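PDB 4RXU: periplasmic sugar-binding protein from Chloroflexus aurantiacus, which binds beta-D-glucopyranose and probably serves as the periplasmic solute-binding component of an ABC-type sugar transporter. Local coordinates for residues 171-176 with 209-214. Numbering follows the deposited sequence.
Sequences LFFEGA and DEMAKI
With CG of Phe173 opposite its backbone N (chi1 -174°) and CG of Met211 opposite its carbonyl carbon, the two side chains reach toward each other's helix. The Met211 chain stays extended as far as the sulfur. The two side chains run past each other in opposite directions. Met211 SD reaches the edge of the Phe173 ring, near its plane, and stands 4.1 Å from Phe173 CD2. This is a Met-aromatic contact with the sulfur 5.5 Å from the centroid of the Phe173 ring. The same sulfur rests against the base of Glu174, with Met211 SD 3.9 Å from Glu174 CB. The Phe173 and Ile214 side chains cross at about a right angle, and the isoleucine meets the outer end of the ring. Both branches of the isoleucine take part. Ile214 CG2 is 3.7 Å from Phe173 CZ, and Ile214 CD1 is 4.0 Å from the same Phe173 CZ. The ring thus has Met211 at CD2 and Ile214 around its tip.

The contact joins helix 167-185 to helix 208-218. Their short segments cross nearly perpendicularly, at 95°, with axes 10.9 Å apart. Leu206 also touches Met211 and Ile214, and Phe170 packs on Met211. The carboxylate of Glu174 forms a salt bridge with Lys178 on its own helix. Next to Phe173 in sequence, Phe172 touches the bound glucose, while the side chain of Phe173 lies about 12 Å from the sugar. Across the two segments the chemistry is apolar: dispersion between ring, thioether and aliphatic branches, probably with a small electrostatic gain where the sulfur meets the ring edge.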
ATOM      1  N   LEU A 171      -8.362   0.575   2.898  1.00  7.87           N
ATOM      2  CA  LEU A 171      -7.908  -0.139   4.113  1.00  8.59           C
ATOM      3  C   LEU A 171      -6.872   0.685   4.876  1.00  8.59           C
ATOM      4  O   LEU A 171      -6.943   0.811   6.101  1.00  8.30           O
ATOM      5  CB  LEU A 171      -7.349  -1.536   3.794  1.00  9.20           C
ATOM      6  CG  LEU A 171      -8.390  -2.493   3.196  1.00  9.60           C
ATOM      7  CD1 LEU A 171      -7.780  -3.801   2.683  1.00 10.45           C
ATOM      8  CD2 LEU A 171      -9.462  -2.778   4.238  1.00 10.94           C
ATOM      9  N   PHE A 172      -5.914   1.262   4.170  1.00  6.53           N
ATOM     10  CA  PHE A 172      -4.917   2.075   4.845  1.00  8.54           C
ATOM     11  C   PHE A 172      -5.599   3.275   5.500  1.00  8.16           C
ATOM     12  O   PHE A 172      -5.246   3.679   6.596  1.00  7.90           O
ATOM     13  CB  PHE A 172      -3.871   2.615   3.885  1.00  8.27           C
ATOM     14  CG  PHE A 172      -3.099   1.577   3.130  1.00  8.46           C
ATOM     15  CD1 PHE A 172      -2.641   0.394   3.707  1.00  8.90           C
ATOM     16  CD2 PHE A 172      -2.773   1.837   1.818  1.00  8.20           C
ATOM     17  CE1 PHE A 172      -1.919  -0.532   2.951  1.00  9.83           C
ATOM     18  CE2 PHE A 172      -2.041   0.940   1.079  1.00  8.28           C
ATOM     19  CZ  PHE A 172      -1.617  -0.246   1.635  1.00 10.44           C
ATOM     20  N   PHE A 173      -6.551   3.877   4.793  1.00  8.47           N
ATOM     21  CA  PHE A 173      -7.206   5.040   5.347  1.00  8.72           C
ATOM     22  C   PHE A 173      -8.038   4.640   6.581  1.00  6.89           C
ATOM     23  O   PHE A 173      -8.037   5.341   7.610  1.00  8.41           O
ATOM     24  CB  PHE A 173      -8.101   5.746   4.352  1.00  9.06           C
ATOM     25  CG  PHE A 173      -8.643   7.017   4.898  1.00 10.53           C
ATOM     26  CD1 PHE A 173      -7.867   8.157   4.927  1.00 11.91           C
ATOM     27  CD2 PHE A 173      -9.895   7.030   5.498  1.00 12.44           C
ATOM     28  CE1 PHE A 173      -8.361   9.319   5.506  1.00 16.28           C
ATOM     29  CE2 PHE A 173     -10.389   8.168   6.056  1.00 17.38           C
ATOM     30  CZ  PHE A 173      -9.616   9.302   6.088  1.00 13.22           C
ATOM     31  N   GLU A 174      -8.772   3.542   6.475  1.00  8.50           N
ATOM     32  CA  GLU A 174      -9.586   3.105   7.606  1.00  7.78           C
ATOM     33  C   GLU A 174      -8.702   2.861   8.836  1.00  8.84           C
ATOM     34  O   GLU A 174      -9.049   3.250   9.943  1.00  8.95           O
ATOM     35  CB  GLU A 174     -10.373   1.832   7.268  1.00  9.38           C
ATOM     36  CG  GLU A 174     -11.171   1.294   8.458  1.00 11.15           C
ATOM     37  CD  GLU A 174     -11.949   0.026   8.158  1.00 16.11           C
ATOM     38  OE1 GLU A 174     -12.120  -0.339   6.969  1.00 19.43           O
ATOM     39  OE2 GLU A 174     -12.421  -0.603   9.127  1.00 22.75           O
ATOM     40  N   GLY A 175      -7.605   2.134   8.653  1.00  9.17           N
ATOM     41  CA  GLY A 175      -6.735   1.795   9.780  1.00  9.29           C
ATOM     42  C   GLY A 175      -6.239   3.051  10.481  1.00  7.67           C
ATOM     43  O   GLY A 175      -6.199   3.162  11.755  1.00  9.51           O
ATOM     44  N   ALA A 176      -5.891   4.037   9.662  1.00  8.77           N
ATOM     45  CA  ALA A 176      -5.432   5.326  10.209  1.00  9.11           C
ATOM     46  C   ALA A 176      -6.551   6.102  10.882  1.00  8.46           C
ATOM     47  O   ALA A 176      -6.386   6.661  11.968  1.00  9.05           O
ATOM     48  CB  ALA A 176      -4.799   6.175   9.110  1.00  8.78           C
ATOM     49  N   ASP A 209     -18.553   4.945   1.091  1.00 10.39           N
ATOM     50  CA  ASP A 209     -18.895   6.165   0.349  1.00 11.83           C
ATOM     51  C   ASP A 209     -18.408   7.401   1.104  1.00 11.31           C
ATOM     52  O   ASP A 209     -17.967   8.393   0.504  1.00  9.66           O
ATOM     53  CB  ASP A 209     -20.405   6.265   0.149  1.00 13.88           C
ATOM     54  CG  ASP A 209     -20.912   5.423  -0.984  1.00 19.60           C
ATOM     55  OD1 ASP A 209     -20.112   4.740  -1.640  1.00 18.88           O
ATOM     56  OD2 ASP A 209     -22.143   5.437  -1.201  1.00 21.54           O
ATOM     57  N   GLU A 210     -18.503   7.367   2.436  1.00 10.02           N
ATOM     58  CA  GLU A 210     -17.974   8.478   3.234  1.00 11.19           C
ATOM     59  C   GLU A 210     -16.452   8.563   3.136  1.00 10.30           C
ATOM     60  O   GLU A 210     -15.913   9.645   2.890  1.00 11.48           O
ATOM     61  CB  GLU A 210     -18.395   8.383   4.691  1.00 11.72           C
ATOM     62  CG  GLU A 210     -19.869   8.657   4.897  1.00 13.10           C
ATOM     63  CD  GLU A 210     -20.406   8.199   6.250  1.00 14.21           C
ATOM     64  OE1 GLU A 210     -19.758   7.356   6.924  1.00 10.87           O
ATOM     65  OE2 GLU A 210     -21.533   8.641   6.612  1.00 18.91           O
ATOM     66  N   MET A 211     -15.772   7.423   3.297  1.00 10.12           N
ATOM     67  CA  MET A 211     -14.315   7.407   3.139  1.00 10.08           C
ATOM     68  C   MET A 211     -13.939   7.923   1.741  1.00 10.49           C
ATOM     69  O   MET A 211     -12.966   8.663   1.573  1.00  9.88           O
ATOM     70  CB  MET A 211     -13.719   6.019   3.300  1.00 15.91           C
ATOM     71  CG  MET A 211     -13.639   5.500   4.708  1.00 15.65           C
ATOM     72  SD  MET A 211     -12.599   4.009   4.838  1.00 13.99           S
ATOM     73  CE  MET A 211     -13.894   2.803   4.670  1.00 25.26           C
ATOM     74  N   ALA A 212     -14.724   7.534   0.740  1.00  8.37           N
ATOM     75  CA  ALA A 212     -14.413   7.904  -0.631  1.00  8.43           C
ATOM     76  C   ALA A 212     -14.471   9.416  -0.839  1.00  8.54           C
ATOM     77  O   ALA A 212     -13.773   9.937  -1.663  1.00 10.01           O
ATOM     78  CB  ALA A 212     -15.335   7.192  -1.597  1.00  9.59           C
ATOM     79  N   LYS A 213     -15.341  10.109  -0.110  1.00  8.62           N
ATOM     80  CA  LYS A 213     -15.408  11.593  -0.177  1.00 10.04           C
ATOM     81  C   LYS A 213     -14.143  12.226   0.399  1.00 11.28           C
ATOM     82  O   LYS A 213     -13.634  13.201  -0.127  1.00 10.76           O
ATOM     83  CB  LYS A 213     -16.628  12.163   0.557  1.00 11.25           C
ATOM     84  CG  LYS A 213     -17.951  11.737  -0.055  1.00 12.54           C
ATOM     85  CD  LYS A 213     -19.106  12.547   0.469  1.00 21.94           C
ATOM     86  CE  LYS A 213     -19.529  12.077   1.825  1.00 29.02           C
ATOM     87  NZ  LYS A 213     -20.625  12.965   2.304  1.00 36.36           N
ATOM     88  N   ILE A 214     -13.642  11.651   1.490  1.00  9.17           N
ATOM     89  CA  ILE A 214     -12.405  12.146   2.070  1.00  9.18           C
ATOM     90  C   ILE A 214     -11.254  11.866   1.126  1.00  8.82           C
ATOM     91  O   ILE A 214     -10.470  12.770   0.802  1.00  9.23           O
ATOM     92  CB  ILE A 214     -12.112  11.544   3.469  1.00  9.09           C
ATOM     93  CG1 ILE A 214     -13.237  11.898   4.453  1.00 10.62           C
ATOM     94  CG2 ILE A 214     -10.773  12.056   3.990  1.00  8.96           C
ATOM     95  CD1 ILE A 214     -13.128  11.104   5.741  1.00  9.74           C
TER